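Local structure of PrgB (Enterococcus faecalis, 6EVU) at residues H210-N221 / A276-T287; I46-F57 / K79-V89. The protein promotes cell aggregation, biofilm formation and conjugation by binding and compacting DNA, this piece being the adhesin domain of the longer cell-wall-anchored protein. All coordinates share one frame; numbering follows the deposited sequence.

Contact 1: H210-N221 / A276-T287; sequences HAEFVSDFGANN and ANGRISFSFGMT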
loop_
_atom_site.group_PDB
_atom_site.type_symbol
_atom_site.label_atom_id
_atom_site.label_comp_id
_atom_site.label_asym_id
_atom_site.label_seq_id
_atom_site.Cartn_x
_atom_site.Cartn_y
_atom_site.Cartn_z
ATOM N N HIS A 210 8.146 -8.063 11.720
ATOM C CA HIS A 210 8.152 -7.597 10.336
ATOM C C HIS A 210 7.605 -6.184 10.291
ATOM O O HIS A 210 6.904 -5.748 11.208
ATOM C CB HIS A 210 7.339 -8.528 9.407
ATOM C CG HIS A 210 5.855 -8.339 9.467
ATOM N ND1 HIS A 210 5.053 -9.006 10.368
ATOM C CD2 HIS A 210 5.024 -7.593 8.702
ATOM C CE1 HIS A 210 3.793 -8.649 10.174
ATOM N NE2 HIS A 210 3.748 -7.792 9.171
ATOM N N ALA A 211 7.865 -5.487 9.184
ATOM C CA ALA A 211 7.298 -4.151 9.013
ATOM C C ALA A 211 6.733 -3.999 7.608
ATOM O O ALA A 211 7.311 -4.523 6.656
ATOM C CB ALA A 211 8.325 -3.041 9.226
ATOM N N GLU A 212 5.604 -3.296 7.514
ATOM C CA GLU A 212 5.099 -2.777 6.237
ATOM C C GLU A 212 5.854 -1.492 5.895
ATOM O O GLU A 212 6.162 -0.682 6.792
ATOM C CB GLU A 212 3.583 -2.542 6.289
ATOM C CG GLU A 212 2.865 -3.759 6.803
ATOM C CD GLU A 212 1.389 -3.795 6.499
ATOM O OE1 GLU A 212 0.834 -2.772 6.041
ATOM O OE2 GLU A 212 0.760 -4.840 6.786
ATOM N N PHE A 213 6.222 -1.344 4.611
ATOM C CA PHE A 213 7.054 -0.230 4.137
ATOM C C PHE A 213 6.550 0.302 2.804
ATOM O O PHE A 213 5.728 -0.332 2.123
ATOM C CB PHE A 213 8.536 -0.654 3.956
ATOM C CG PHE A 213 8.750 -1.713 2.869
ATOM C CD1 PHE A 213 8.976 -1.344 1.548
ATOM C CD2 PHE A 213 8.770 -3.064 3.212
ATOM C CE1 PHE A 213 9.187 -2.287 0.569
ATOM C CE2 PHE A 213 9.009 -4.035 2.238
ATOM C CZ PHE A 213 9.206 -3.660 0.920
ATOM N N VAL A 214 7.073 1.478 2.430
ATOM C CA VAL A 214 7.081 1.968 1.066
ATOM C C VAL A 214 8.517 2.249 0.649
ATOM O O VAL A 214 9.396 2.434 1.488
ATOM C CB VAL A 214 6.208 3.225 0.927
ATOM C CG1 VAL A 214 4.760 2.837 1.153
ATOM C CG2 VAL A 214 6.662 4.378 1.955
ATOM N N SER A 215 8.767 2.236 -0.663
ATOM C CA SER A 215 10.133 2.399 -1.170
ATOM C C SER A 215 10.066 2.729 -2.657
ATOM O O SER A 215 8.984 2.724 -3.263
ATOM C CB SER A 215 10.963 1.133 -0.940
ATOM O OG SER A 215 10.411 0.107 -1.749
ATOM N N ASP A 216 11.253 2.943 -3.256
ATOM C CA ASP A 216 11.409 3.053 -4.704
ATOM C C ASP A 216 10.415 4.052 -5.299
ATOM O O ASP A 216 9.712 3.791 -6.278
ATOM C CB ASP A 216 11.293 1.690 -5.365
ATOM C CG ASP A 216 12.243 0.695 -4.754
ATOM O OD1 ASP A 216 13.454 0.930 -4.876
ATOM O OD2 ASP A 216 11.770 -0.267 -4.105
ATOM N N PHE A 217 10.419 5.245 -4.719
ATOM C CA PHE A 217 9.555 6.280 -5.258
ATOM C C PHE A 217 10.009 6.583 -6.680
ATOM O O PHE A 217 11.208 6.678 -6.945
ATOM C CB PHE A 217 9.581 7.500 -4.332
ATOM C CG PHE A 217 8.692 7.292 -3.129
ATOM C CD1 PHE A 217 9.124 6.526 -2.050
ATOM C CD2 PHE A 217 7.358 7.691 -3.175
ATOM C CE1 PHE A 217 8.249 6.235 -0.985
ATOM C CE2 PHE A 217 6.462 7.438 -2.098
ATOM C CZ PHE A 217 6.913 6.721 -1.002
ATOM N N GLY A 218 9.065 6.573 -7.620
ATOM C CA GLY A 218 9.401 6.696 -9.020
ATOM C C GLY A 218 9.849 8.102 -9.377
ATOM O O GLY A 218 9.979 9.014 -8.539
ATOM N N ALA A 219 10.127 8.264 -10.667
ATOM C CA ALA A 219 10.566 9.575 -11.163
ATOM C C ALA A 219 9.565 10.631 -10.718
ATOM O O ALA A 219 8.378 10.347 -10.672
ATOM C CB ALA A 219 10.667 9.559 -12.691
ATOM N N ASN A 220 10.051 11.822 -10.337
ATOM C CA ASN A 220 9.159 12.923 -9.934
ATOM C C ASN A 220 8.314 12.625 -8.690
ATOM O O ASN A 220 7.413 13.425 -8.369
ATOM C CB ASN A 220 8.209 13.316 -11.077
ATOM C CG ASN A 220 8.910 13.352 -12.431
ATOM O OD1 ASN A 220 9.913 14.018 -12.598
ATOM N ND2 ASN A 220 8.401 12.576 -13.379
ATOM N N ASN A 221 8.579 11.528 -7.966
ATOM C CA ASN A 221 7.911 11.245 -6.691
ATOM C C ASN A 221 8.892 11.327 -5.523
ATOM O O ASN A 221 10.074 11.024 -5.660
ATOM C CB ASN A 221 7.270 9.839 -6.652
ATOM C CG ASN A 221 6.022 9.691 -7.545
ATOM O OD1 ASN A 221 4.913 9.461 -7.035
ATOM N ND2 ASN A 221 6.193 9.796 -8.857
ATOM N N ALA A 276 4.193 14.096 -5.662
ATOM C CA ALA A 276 4.515 13.768 -7.051
ATOM C C ALA A 276 4.378 15.015 -7.927
ATOM O O ALA A 276 3.278 15.554 -8.077
ATOM C CB ALA A 276 3.633 12.638 -7.592
ATOM N N ASN A 277 5.491 15.455 -8.535
ATOM C CA ASN A 277 5.430 16.468 -9.590
ATOM C C ASN A 277 5.244 15.822 -10.961
ATOM O O ASN A 277 5.812 16.265 -11.949
ATOM C CB ASN A 277 6.687 17.353 -9.567
ATOM C CG ASN A 277 6.880 18.074 -8.237
ATOM O OD1 ASN A 277 6.161 19.033 -7.930
ATOM N ND2 ASN A 277 7.858 17.626 -7.447
ATOM N N GLY A 278 4.508 14.723 -11.020
ATOM C CA GLY A 278 4.355 13.934 -12.232
ATOM C C GLY A 278 3.422 12.780 -11.892
ATOM O O GLY A 278 2.754 12.810 -10.862
ATOM N N ARG A 279 3.375 11.767 -12.770
ATOM C CA ARG A 279 2.603 10.555 -12.519
ATOM C C ARG A 279 3.024 9.891 -11.206
ATOM O O ARG A 279 4.226 9.722 -10.932
ATOM C CB ARG A 279 2.808 9.583 -13.705
ATOM C CG ARG A 279 1.815 8.371 -13.681
ATOM C CD ARG A 279 1.984 7.494 -14.941
ATOM N NE ARG A 279 1.633 8.204 -16.177
ATOM C CZ ARG A 279 2.352 8.230 -17.282
ATOM N NH1 ARG A 279 3.541 7.610 -17.357
ATOM N NH2 ARG A 279 1.884 8.903 -18.323
ATOM N N ILE A 280 2.037 9.520 -10.402
ATOM C CA ILE A 280 2.274 8.811 -9.142
ATOM C C ILE A 280 2.841 7.427 -9.404
ATOM O O ILE A 280 2.263 6.635 -10.156
ATOM C CB ILE A 280 0.966 8.682 -8.350
ATOM C CG1 ILE A 280 0.540 10.078 -7.864
ATOM C CG2 ILE A 280 1.131 7.693 -7.181
ATOM C CD1 ILE A 280 -0.800 10.033 -7.118
ATOM N N SER A 281 3.905 7.085 -8.704
ATOM C CA SER A 281 4.460 5.726 -8.850
ATOM C C SER A 281 5.397 5.458 -7.686
ATOM O O SER A 281 6.222 6.311 -7.365
ATOM C CB SER A 281 5.219 5.603 -10.150
ATOM O OG SER A 281 5.641 4.246 -10.358
ATOM N N PHE A 282 5.245 4.321 -7.026
ATOM C CA PHE A 282 6.052 4.021 -5.842
ATOM C C PHE A 282 5.864 2.538 -5.564
ATOM O O PHE A 282 5.039 1.874 -6.213
ATOM C CB PHE A 282 5.628 4.868 -4.634
ATOM C CG PHE A 282 4.202 4.614 -4.215
ATOM C CD1 PHE A 282 3.147 5.228 -4.859
ATOM C CD2 PHE A 282 3.939 3.706 -3.170
ATOM C CE1 PHE A 282 1.829 4.941 -4.521
ATOM C CE2 PHE A 282 2.629 3.407 -2.794
ATOM C CZ PHE A 282 1.563 4.018 -3.480
ATOM N N SER A 283 6.648 1.999 -4.605
ATOM C CA SER A 283 6.415 0.599 -4.210
ATOM C C SER A 283 5.990 0.456 -2.754
ATOM O O SER A 283 6.319 1.291 -1.890
ATOM C CB SER A 283 7.669 -0.262 -4.465
ATOM O OG SER A 283 7.914 -0.255 -5.844
ATOM N N PHE A 284 5.257 -0.620 -2.457
ATOM C CA PHE A 284 4.884 -0.883 -1.065
ATOM C C PHE A 284 5.137 -2.355 -0.769
ATOM O O PHE A 284 5.132 -3.186 -1.671
ATOM C CB PHE A 284 3.413 -0.466 -0.747
ATOM C CG PHE A 284 2.372 -1.196 -1.602
ATOM C CD1 PHE A 284 1.829 -2.384 -1.179
ATOM C CD2 PHE A 284 1.971 -0.653 -2.816
ATOM C CE1 PHE A 284 0.870 -3.052 -1.958
ATOM C CE2 PHE A 284 0.981 -1.321 -3.613
ATOM C CZ PHE A 284 0.468 -2.530 -3.159
ATOM N N GLY A 285 5.277 -2.717 0.495
ATOM C CA GLY A 285 5.558 -4.108 0.755
ATOM C C GLY A 285 5.696 -4.432 2.220
ATOM O O GLY A 285 5.181 -3.718 3.098
ATOM N N MET A 286 6.261 -5.602 2.450
ATOM C CA MET A 286 6.495 -6.104 3.795
ATOM C C MET A 286 7.904 -6.667 3.865
ATOM O O MET A 286 8.308 -7.421 2.978
ATOM C CB MET A 286 5.478 -7.188 4.180
ATOM C CG MET A 286 4.043 -6.825 3.775
ATOM S SD MET A 286 2.919 -8.247 4.089
ATOM C CE MET A 286 2.807 -8.195 5.904
ATOM N N THR A 287 8.631 -6.341 4.949
ATOM C CA THR A 287 9.992 -6.834 5.131
ATOM C C THR A 287 10.179 -7.483 6.505
ATOM O O THR A 287 9.705 -6.974 7.528
ATOM C CB THR A 287 11.024 -5.719 4.936
ATOM O OG1 THR A 287 12.309 -6.332 4.927
ATOM C CG2 THR A 287 10.938 -4.655 6.070
HETATM O O HOH W 1 8.566 1.699 -7.604
HETATM O O HOH W 2 6.252 10.465 -12.709
#
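Asn221 ND2 is held between two carbonyls, Arg279 O across the contact at 2.9 Å and Ala219 O in its own type II turn, both lying almost in the amide plane. On the other branch OD1 takes Ser281 N at 3.1 Å, the donor standing above the carbonyl plane, and also bonds Tyr195 OH, so the rotation of the amide is fixed and the 218-221 turn is tied to residues 279-281. A water joins Ala219 O, Arg279 O and Asn220 ND2 nearby. Further along, strands 211-215 and 280-287 run antiparallel in the larger sheet of the glucan-binding protein C-type adhesin domain, paired by six backbone bonds. Phe213, its CG set between the backbone N and the carbonyl carbon (chi1 65°), folds its ring across the partner strand, and Gly285 CA lies over the ring face in a CH-pi contact 3.9 Å from the centroid. Just beyond the strand, Phe282 CB covers a face of the Phe217 ring, 3.6 Å from Phe217 CD2, while the two rings barely overlap. Main-chain bonds and the Phe213 face thus join the strands; between the two ladders, where the register shifts by one, the asparagine amide supplements backbone bonds such as Gly218 N to Ser281 O.

Contact 2: I46-F57 / K79-V89; sequences IKGGKFIKATDF and KATGNFQNSFV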
loop_
_atom_site.group_PDB
_atom_site.type_symbol
_atom_site.label_atom_id
_atom_site.label_comp_id
_atom_site.label_asym_id
_atom_site.label_seq_id
_atom_site.Cartn_x
_atom_site.Cartn_y
_atom_site.Cartn_z
ATOM N N ILE A 46 -9.797 -5.727 -15.710
ATOM C CA ILE A 46 -8.491 -6.080 -15.181
ATOM C C ILE A 46 -7.746 -6.807 -16.275
ATOM O O ILE A 46 -8.224 -7.851 -16.746
ATOM C CB ILE A 46 -8.588 -6.989 -13.946
ATOM C CG1 ILE A 46 -9.458 -6.307 -12.872
ATOM C CG2 ILE A 46 -7.196 -7.357 -13.418
ATOM C CD1 ILE A 46 -9.704 -7.164 -11.606
ATOM N N LYS A 47 -6.575 -6.292 -16.650
ATOM C CA LYS A 47 -5.861 -6.826 -17.809
ATOM C C LYS A 47 -4.433 -7.138 -17.429
ATOM O O LYS A 47 -3.806 -6.427 -16.619
ATOM C CB LYS A 47 -5.867 -5.848 -19.017
ATOM C CG LYS A 47 -7.218 -5.646 -19.627
ATOM C CD LYS A 47 -7.509 -6.726 -20.648
ATOM C CE LYS A 47 -8.846 -6.494 -21.325
ATOM N NZ LYS A 47 -9.997 -6.719 -20.394
ATOM N N GLY A 48 -3.878 -8.234 -18.007
ATOM C CA GLY A 48 -2.487 -8.551 -17.781
ATOM C C GLY A 48 -2.218 -9.631 -16.763
ATOM O O GLY A 48 -1.060 -10.061 -16.643
ATOM N N GLY A 49 -3.207 -10.054 -15.980
ATOM C CA GLY A 49 -2.959 -11.041 -14.939
ATOM C C GLY A 49 -3.876 -12.239 -15.053
ATOM O O GLY A 49 -5.013 -12.139 -15.514
ATOM N N LYS A 50 -3.354 -13.393 -14.628
ATOM C CA LYS A 50 -4.215 -14.569 -14.529
ATOM C C LYS A 50 -5.188 -14.381 -13.369
ATOM O O LYS A 50 -4.831 -13.762 -12.354
ATOM C CB LYS A 50 -3.402 -15.844 -14.297
ATOM C CG LYS A 50 -2.484 -16.282 -15.417
ATOM C CD LYS A 50 -1.777 -17.614 -14.993
ATOM C CE LYS A 50 -1.097 -18.302 -16.161
ATOM N NZ LYS A 50 0.107 -17.547 -16.596
ATOM N N PHE A 51 -6.437 -14.846 -13.543
ATOM C CA PHE A 51 -7.448 -14.716 -12.485
ATOM C C PHE A 51 -7.434 -15.938 -11.589
ATOM O O PHE A 51 -7.184 -17.056 -12.057
ATOM C CB PHE A 51 -8.858 -14.543 -13.062
ATOM C CG PHE A 51 -9.038 -13.250 -13.795
ATOM C CD1 PHE A 51 -8.918 -13.219 -15.185
ATOM C CD2 PHE A 51 -9.258 -12.053 -13.105
ATOM C CE1 PHE A 51 -9.050 -12.033 -15.868
ATOM C CE2 PHE A 51 -9.406 -10.846 -13.801
ATOM C CZ PHE A 51 -9.294 -10.832 -15.166
ATOM N N ILE A 52 -7.660 -15.722 -10.290
ATOM C CA ILE A 52 -7.828 -16.798 -9.308
ATOM C C ILE A 52 -9.312 -16.984 -9.066
ATOM O O ILE A 52 -10.015 -16.039 -8.685
ATOM C CB ILE A 52 -7.102 -16.486 -8.004
ATOM C CG1 ILE A 52 -5.616 -16.277 -8.309
ATOM C CG2 ILE A 52 -7.354 -17.603 -6.969
ATOM C CD1 ILE A 52 -4.819 -15.604 -7.119
ATOM N N LYS A 53 -9.802 -18.185 -9.310
ATOM C CA LYS A 53 -11.189 -18.487 -8.963
ATOM C C LYS A 53 -11.439 -18.260 -7.474
ATOM O O LYS A 53 -10.659 -18.711 -6.626
ATOM C CB LYS A 53 -11.539 -19.957 -9.285
ATOM C CG LYS A 53 -11.225 -20.428 -10.655
ATOM C CD LYS A 53 -11.459 -21.937 -10.699
ATOM C CE LYS A 53 -12.498 -22.276 -11.711
ATOM N NZ LYS A 53 -12.412 -23.735 -12.001
ATOM N N ALA A 54 -12.546 -17.565 -7.169
ATOM C CA ALA A 54 -12.972 -17.355 -5.793
ATOM C C ALA A 54 -13.017 -18.662 -5.020
ATOM O O ALA A 54 -12.622 -18.706 -3.849
ATOM C CB ALA A 54 -14.351 -16.671 -5.771
ATOM N N THR A 55 -13.472 -19.756 -5.666
ATOM C CA THR A 55 -13.553 -21.020 -4.936
ATOM C C THR A 55 -12.171 -21.568 -4.575
ATOM O O THR A 55 -12.049 -22.294 -3.589
ATOM C CB THR A 55 -14.371 -22.048 -5.720
ATOM O OG1 THR A 55 -13.796 -22.267 -7.012
ATOM C CG2 THR A 55 -15.749 -21.488 -5.935
ATOM N N ASP A 56 -11.122 -21.223 -5.345
ATOM C CA ASP A 56 -9.756 -21.564 -4.953
ATOM C C ASP A 56 -9.242 -20.568 -3.930
ATOM O O ASP A 56 -8.605 -20.938 -2.934
ATOM C CB ASP A 56 -8.838 -21.592 -6.169
ATOM C CG ASP A 56 -9.167 -22.742 -7.120
ATOM O OD1 ASP A 56 -9.575 -23.850 -6.650
ATOM O OD2 ASP A 56 -9.047 -22.544 -8.355
ATOM N N PHE A 57 -9.537 -19.295 -4.147
ATOM C CA PHE A 57 -9.043 -18.293 -3.227
ATOM C C PHE A 57 -9.617 -18.468 -1.825
ATOM O O PHE A 57 -8.944 -18.190 -0.824
ATOM C CB PHE A 57 -9.374 -16.900 -3.768
ATOM C CG PHE A 57 -8.991 -15.818 -2.812
ATOM C CD1 PHE A 57 -7.656 -15.441 -2.665
ATOM C CD2 PHE A 57 -9.959 -15.224 -1.988
ATOM C CE1 PHE A 57 -7.301 -14.473 -1.724
ATOM C CE2 PHE A 57 -9.589 -14.241 -1.060
ATOM C CZ PHE A 57 -8.256 -13.905 -0.913
ATOM N N LYS A 79 -2.252 -22.185 -9.631
ATOM C CA LYS A 79 -3.647 -22.343 -9.232
ATOM C C LYS A 79 -4.447 -21.096 -9.627
ATOM O O LYS A 79 -5.283 -20.595 -8.855
ATOM C CB LYS A 79 -3.761 -22.596 -7.725
ATOM C CG LYS A 79 -3.239 -23.999 -7.225
ATOM C CD LYS A 79 -2.299 -23.861 -6.022
ATOM C CE LYS A 79 -0.834 -23.857 -6.521
ATOM N NZ LYS A 79 0.329 -23.749 -5.561
ATOM N N ALA A 80 -4.148 -20.521 -10.794
ATOM C CA ALA A 80 -4.815 -19.303 -11.245
ATOM C C ALA A 80 -5.447 -19.598 -12.590
ATOM O O ALA A 80 -4.971 -19.149 -13.633
ATOM C CB ALA A 80 -3.833 -18.134 -11.327
ATOM N N THR A 81 -6.564 -20.281 -12.541
ATOM C CA THR A 81 -7.284 -20.693 -13.744
ATOM C C THR A 81 -8.691 -20.093 -13.832
ATOM O O THR A 81 -9.584 -20.662 -14.482
ATOM C CB THR A 81 -7.349 -22.208 -13.785
ATOM O OG1 THR A 81 -8.051 -22.651 -12.615
ATOM C CG2 THR A 81 -5.952 -22.774 -13.742
ATOM N N GLY A 82 -8.915 -18.953 -13.186
ATOM C CA GLY A 82 -10.205 -18.304 -13.217
ATOM C C GLY A 82 -10.376 -17.378 -14.405
ATOM O O GLY A 82 -9.536 -17.280 -15.301
ATOM N N ASN A 83 -11.493 -16.668 -14.391
ATOM C CA ASN A 83 -11.752 -15.594 -15.328
ATOM C C ASN A 83 -12.339 -14.442 -14.529
ATOM O O ASN A 83 -12.470 -14.521 -13.307
ATOM C CB ASN A 83 -12.650 -16.068 -16.479
ATOM C CG ASN A 83 -13.972 -16.589 -16.009
ATOM O OD1 ASN A 83 -14.561 -16.090 -15.042
ATOM N ND2 ASN A 83 -14.490 -17.589 -16.737
ATOM N N PHE A 84 -12.642 -13.342 -15.210
ATOM C CA PHE A 84 -13.083 -12.139 -14.503
ATOM C C PHE A 84 -14.384 -12.397 -13.740
ATOM O O PHE A 84 -14.532 -11.994 -12.575
ATOM C CB PHE A 84 -13.240 -11.003 -15.520
ATOM C CG PHE A 84 -13.560 -9.649 -14.914
ATOM C CD1 PHE A 84 -12.706 -9.000 -14.039
ATOM C CD2 PHE A 84 -14.726 -9.008 -15.268
ATOM C CE1 PHE A 84 -13.050 -7.720 -13.534
ATOM C CE2 PHE A 84 -15.058 -7.756 -14.767
ATOM C CZ PHE A 84 -14.214 -7.099 -13.912
ATOM N N GLN A 85 -15.303 -13.133 -14.359
ATOM C CA GLN A 85 -16.556 -13.515 -13.702
ATOM C C GLN A 85 -16.327 -14.281 -12.391
ATOM O O GLN A 85 -16.873 -13.909 -11.349
ATOM C CB GLN A 85 -17.428 -14.352 -14.658
ATOM C CG GLN A 85 -18.909 -14.424 -14.261
ATOM C CD GLN A 85 -19.182 -15.364 -13.077
ATOM O OE1 GLN A 85 -18.572 -16.444 -12.946
ATOM N NE2 GLN A 85 -20.109 -14.954 -12.206
ATOM N N ASN A 86 -15.619 -15.415 -12.437
ATOM C CA ASN A 86 -15.601 -16.310 -11.284
ATOM C C ASN A 86 -14.499 -15.960 -10.280
ATOM O O ASN A 86 -14.383 -16.631 -9.239
ATOM C CB ASN A 86 -15.489 -17.785 -11.730
ATOM C CG ASN A 86 -14.197 -18.101 -12.511
ATOM O OD1 ASN A 86 -13.133 -17.493 -12.292
ATOM N ND2 ASN A 86 -14.280 -19.127 -13.388
ATOM N N SER A 87 -13.727 -14.903 -10.548
ATOM C CA SER A 87 -12.723 -14.398 -9.608
ATOM C C SER A 87 -13.289 -13.385 -8.613
ATOM O O SER A 87 -12.575 -12.953 -7.717
ATOM C CB SER A 87 -11.540 -13.780 -10.362
ATOM O OG SER A 87 -11.908 -12.546 -10.949
ATOM N N PHE A 88 -14.586 -13.074 -8.688
ATOM C CA PHE A 88 -15.233 -12.103 -7.808
ATOM C C PHE A 88 -15.372 -12.665 -6.393
ATOM O O PHE A 88 -15.904 -13.770 -6.191
ATOM C CB PHE A 88 -16.611 -11.732 -8.396
ATOM C CG PHE A 88 -17.411 -10.806 -7.532
ATOM C CD1 PHE A 88 -17.123 -9.440 -7.513
ATOM C CD2 PHE A 88 -18.430 -11.292 -6.707
ATOM C CE1 PHE A 88 -17.845 -8.578 -6.690
ATOM C CE2 PHE A 88 -19.115 -10.449 -5.888
ATOM C CZ PHE A 88 -18.813 -9.093 -5.874
ATOM N N VAL A 89 -14.938 -11.888 -5.400
ATOM C CA VAL A 89 -14.941 -12.335 -4.008
ATOM C C VAL A 89 -15.706 -11.325 -3.159
ATOM O O VAL A 89 -15.679 -10.118 -3.442
ATOM C CB VAL A 89 -13.490 -12.544 -3.467
ATOM C CG1 VAL A 89 -12.833 -13.748 -4.149
ATOM C CG2 VAL A 89 -12.653 -11.359 -3.713
HETATM O O HOH W 3 -7.070 -16.586 -15.630
HETATM O O HOH W 4 -7.835 -20.376 -9.830
HETATM O O HOH W 5 -10.339 -24.367 -13.273
HETATM O O HOH W 6 -15.229 -19.246 -8.175
#
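Phe51 packs over the 83-84 peptide: Phe84 N sits 3.7 Å above the centre of its ring, with Asn83 C over the same face. CG lies beside the backbone N, anti to the carbonyl carbon (chi1 -67°), which turns the ring into the 82-87 loop. Phe51 CE2 meets Phe84 CD1 at 3.8 Å, the ring planes inclined at 62°, and Ile46 CD1 reaches the Phe84 edge at CE1. Gly82 N donates to Phe51 O at 2.8 Å. Just after Lys53, the N-cap of helix 54-57, Ala54 N binds Asn86 O at 2.9 Å in a nearly straight bond, and Ala54 CB rests on Val89 CG1 at 3.7 Å. Asn83 OD1 accepts from Asn86 N, an Asx motif, and Asn86 OD1 accepts from Asn83 N, bracing the loop.

The side round Lys53, Asp56 and Thr81 is looser and wetter. One water links Lys53 N, Asp56 OD2, Lys79 O and Thr81 N, while another joins Thr55 N to Asn86 O; Lys53 CG passes Gly82 CA at 3.5 Å. In the adhesin domain's six-stranded antiparallel sheet, strand 99-104 lies beside both segments, with Tyr100 stacked on Phe84, and Phe57 of helix 54-57 reaches helix 68-72 and Val148 of strand 145-150.

How the contacts relate
From the N terminus the chain passes helix 4-13 and two short strands before strand 42-47, which belongs to the nine-stranded antiparallel sheet, and then enters strand 50-51 and helix 54-57. Contact 2 closes a loop of 21 residues, including helix 68-72, when 79-89 returns beside 46-57 at the edge of the six-stranded sheet. Only much later does 210-221 open contact 1, closed by 276-287 after 54 intervening residues without helix. The two loops are therefore in series, neither nesting nor crossing. Contact 1 adds strand 211-215 to strand 280-287 in the larger sheet, which contact 2 also reaches through strand 42-47. Their centres are 27 Å apart and their nearest atoms about 13 Å, so they do not touch.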